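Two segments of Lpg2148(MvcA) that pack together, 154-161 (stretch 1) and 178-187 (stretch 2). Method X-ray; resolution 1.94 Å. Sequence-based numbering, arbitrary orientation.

Stretch 1 154-161: YLLENKLY
Stretch 2 (178-187) KCTQLFNAIG

Stretch 1 is a hairpin that packs its turn and one side chain from each strand against a helix in stretch 2. Tyr-154 and Leu-155 are extended, with phi/psi near -119/126 and -110/114. Leu-160 and Tyr-161 return as the partner strand. Tyr-154 N to Tyr-161 O is 2.8 Å and Tyr-161 N to Tyr-154 O is 2.9 Å, both backbone hydrogen bonds. A third, Leu-156 N to Lys-159 O at 2.8 Å, closes the turn. Within the turn, Glu-157 is at -54/-37 and Asn-158 at -131/10.

Stretch 2 is already helical at Lys-178, in a helix that begins earlier in the chain, with phi/psi near -60/-45 through Phe-183. Phe-183 N to Cys-179 O, 2.7 Å, is one of its backbone hydrogen bonds. By Ile-186 the backbone is extended, at -106/144. The register is set at the turn: the CA atoms of Glu-157 and Thr-180 lie 4.6 Å apart, and those of Asn-158 and Cys-179 5.0 Å. The contact buries 451 Å², both sides summed.

The apolar contacts centre on Leu-155, whose CA-to-CB bond points toward the helix. Its rotamer is t, p (170°, 65°). Leu-155 CD2 lies 3.7 Å from Phe-183 CA, 3.7 Å from Ile-186 CD1 and 4.2 Å from Leu-182 CB. Leu-182 and Ile-186 are both m, t. Leu-160, also t, p, points toward the helix and meets Cys-179, with Leu-160 CB to Cys-179 SG at 4.1 Å.

Cys-179 has chi1 m and points toward the hairpin. It packs largely against backbone: Cys-179 SG is 3.5 Å from Lys-159 C, and Cys-179 CB is 3.6 Å from Asn-158 C. Its small side chain thus sits close against the turn.

Phe-183 has chi1 t and chi2 -89°. Glu-157 CG lies over its ring face, 4.0 Å from the ring centroid and 9° off the normal, a CH-pi contact. Glu-157 has chi1 m, chi2 104° and chi3 -40°. Its CA-to-CB bond points away from the helix, yet its CA also lies over that ring. Leu-155 O is at the ring edge, near its plane. Phe-183 CD2 is 3.6 Å from Glu-157 N.

The polar contact is at Glu-157 O. Thr-180 OG1, on a chi1 m rotamer, is 2.8 Å from Glu-157 O, within hydrogen-bond reach, but its proton has another acceptor available. Thr-180 N is also 2.8 Å from Glu-157 O, but the angle is poor and no hydrogen bond forms.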

# COMPACT_ATOMS: atom_id res chain seq x y z
N TYR A 154 6.84 -16.31 19.92
CA TYR A 154 7.13 -16.05 21.32
C TYR A 154 7.02 -17.33 22.13
O TYR A 154 5.99 -18.00 22.10
CB TYR A 154 6.19 -14.98 21.89
CG TYR A 154 6.49 -13.60 21.35
CD1 TYR A 154 7.41 -12.77 21.98
CD2 TYR A 154 5.90 -13.14 20.18
CE1 TYR A 154 7.72 -11.51 21.48
CE2 TYR A 154 6.19 -11.88 19.67
CZ TYR A 154 7.11 -11.07 20.32
OH TYR A 154 7.41 -9.82 19.81
N LEU A 155 8.08 -17.66 22.87
CA LEU A 155 8.10 -18.84 23.73
C LEU A 155 8.07 -18.38 25.19
O LEU A 155 9.03 -17.76 25.67
CB LEU A 155 9.32 -19.72 23.46
CG LEU A 155 9.55 -20.85 24.46
CD1 LEU A 155 8.40 -21.88 24.42
CD2 LEU A 155 10.89 -21.53 24.17
N LEU A 156 6.99 -18.70 25.88
CA LEU A 156 6.81 -18.41 27.29
C LEU A 156 7.01 -19.70 28.08
O LEU A 156 7.12 -20.79 27.51
CB LEU A 156 5.42 -17.83 27.57
CG LEU A 156 5.08 -16.37 27.25
CD1 LEU A 156 5.45 -15.98 25.83
CD2 LEU A 156 3.59 -16.15 27.49
N GLU A 157 7.01 -19.57 29.42
CA GLU A 157 7.04 -20.75 30.27
C GLU A 157 5.90 -21.71 29.93
O GLU A 157 6.07 -22.93 30.01
CB GLU A 157 6.94 -20.36 31.75
CG GLU A 157 8.12 -19.58 32.29
CD GLU A 157 7.79 -18.11 32.45
OE1 GLU A 157 7.11 -17.57 31.55
OE2 GLU A 157 8.19 -17.50 33.47
N ASN A 158 4.73 -21.18 29.58
CA ASN A 158 3.55 -22.02 29.44
C ASN A 158 2.77 -21.81 28.14
O ASN A 158 1.67 -22.35 28.01
CB ASN A 158 2.61 -21.83 30.62
CG ASN A 158 2.38 -20.37 30.97
OD1 ASN A 158 2.58 -19.47 30.14
ND2 ASN A 158 1.95 -20.13 32.21
N LYS A 159 3.31 -21.06 27.19
CA LYS A 159 2.63 -20.82 25.93
C LYS A 159 3.67 -20.69 24.83
O LYS A 159 4.80 -20.26 25.07
CB LYS A 159 1.75 -19.56 25.99
CG LYS A 159 0.57 -19.62 26.98
CD LYS A 159 -0.73 -20.06 26.28
CE LYS A 159 -1.93 -20.12 27.23
NZ LYS A 159 -1.68 -19.32 28.45
N LEU A 160 3.31 -21.13 23.63
CA LEU A 160 4.09 -20.92 22.41
C LEU A 160 3.16 -20.21 21.44
O LEU A 160 2.16 -20.80 21.01
CB LEU A 160 4.60 -22.25 21.83
CG LEU A 160 5.40 -22.17 20.52
CD1 LEU A 160 6.73 -21.42 20.76
CD2 LEU A 160 5.66 -23.55 19.97
N TYR A 161 3.48 -18.96 21.11
CA TYR A 161 2.60 -18.08 20.34
C TYR A 161 3.27 -17.64 19.05
O TYR A 161 4.51 -17.56 18.95
CB TYR A 161 2.25 -16.81 21.13
CG TYR A 161 1.23 -16.94 22.24
CD1 TYR A 161 -0.05 -17.46 21.99
CD2 TYR A 161 1.51 -16.46 23.52
CE1 TYR A 161 -0.98 -17.54 23.00
CE2 TYR A 161 0.59 -16.54 24.52
CZ TYR A 161 -0.66 -17.07 24.26
OH TYR A 161 -1.58 -17.15 25.28
N LYS A 178 4.96 -28.91 28.09
CA LYS A 178 5.89 -28.96 26.97
C LYS A 178 6.57 -27.61 26.74
O LYS A 178 7.77 -27.55 26.47
CB LYS A 178 5.16 -29.40 25.70
CG LYS A 178 5.98 -29.29 24.42
CD LYS A 178 7.24 -30.12 24.50
CE LYS A 178 7.80 -30.38 23.10
NZ LYS A 178 8.99 -31.27 23.13
N CYS A 179 5.80 -26.52 26.83
CA CYS A 179 6.37 -25.18 26.73
C CYS A 179 7.44 -24.96 27.79
O CYS A 179 8.52 -24.42 27.50
CB CYS A 179 5.28 -24.13 26.86
SG CYS A 179 4.17 -24.10 25.47
N THR A 180 7.14 -25.36 29.03
CA THR A 180 8.13 -25.25 30.11
C THR A 180 9.41 -25.99 29.74
O THR A 180 10.52 -25.49 29.98
CB THR A 180 7.54 -25.80 31.41
OG1 THR A 180 6.44 -24.98 31.83
CG2 THR A 180 8.59 -25.78 32.52
N GLN A 181 9.27 -27.17 29.14
CA GLN A 181 10.45 -27.93 28.75
C GLN A 181 11.26 -27.22 27.68
O GLN A 181 12.48 -27.07 27.79
CB GLN A 181 10.01 -29.32 28.29
CG GLN A 181 11.14 -30.23 27.89
CD GLN A 181 11.49 -30.07 26.44
OE1 GLN A 181 10.60 -30.07 25.59
NE2 GLN A 181 12.77 -29.92 26.15
N LEU A 182 10.59 -26.78 26.60
CA LEU A 182 11.29 -26.05 25.54
C LEU A 182 11.90 -24.76 26.07
O LEU A 182 13.01 -24.38 25.67
CB LEU A 182 10.31 -25.72 24.40
CG LEU A 182 9.78 -26.85 23.52
CD1 LEU A 182 8.59 -26.36 22.67
CD2 LEU A 182 10.88 -27.39 22.64
N PHE A 183 11.18 -24.08 26.97
CA PHE A 183 11.66 -22.82 27.53
C PHE A 183 13.00 -23.02 28.23
O PHE A 183 13.96 -22.26 28.01
CB PHE A 183 10.61 -22.27 28.49
CG PHE A 183 10.96 -20.95 29.13
CD1 PHE A 183 11.67 -20.90 30.32
CD2 PHE A 183 10.54 -19.76 28.56
CE1 PHE A 183 11.97 -19.70 30.93
CE2 PHE A 183 10.84 -18.54 29.17
CZ PHE A 183 11.55 -18.52 30.35
N ASN A 184 13.09 -24.05 29.07
CA ASN A 184 14.32 -24.31 29.82
C ASN A 184 15.39 -25.03 29.00
O ASN A 184 16.52 -25.15 29.47
CB ASN A 184 13.96 -25.10 31.08
CG ASN A 184 13.19 -24.27 32.08
OD1 ASN A 184 12.06 -24.59 32.43
ND2 ASN A 184 13.80 -23.17 32.53
N ALA A 185 15.07 -25.50 27.79
CA ALA A 185 16.08 -26.09 26.92
C ALA A 185 16.79 -25.06 26.05
O ALA A 185 17.80 -25.40 25.41
CB ALA A 185 15.44 -27.15 26.02
N ILE A 186 16.30 -23.83 26.02
CA ILE A 186 16.88 -22.78 25.19
C ILE A 186 17.62 -21.81 26.10
O ILE A 186 17.22 -21.59 27.25
CB ILE A 186 15.77 -22.10 24.36
CG1 ILE A 186 15.22 -23.13 23.36
CG2 ILE A 186 16.30 -20.86 23.63
CD1 ILE A 186 14.03 -22.69 22.54
N GLY A 187 18.74 -21.28 25.60
CA GLY A 187 19.59 -20.38 26.36
C GLY A 187 18.99 -19.02 26.67
O GLY A 187 17.76 -18.88 26.78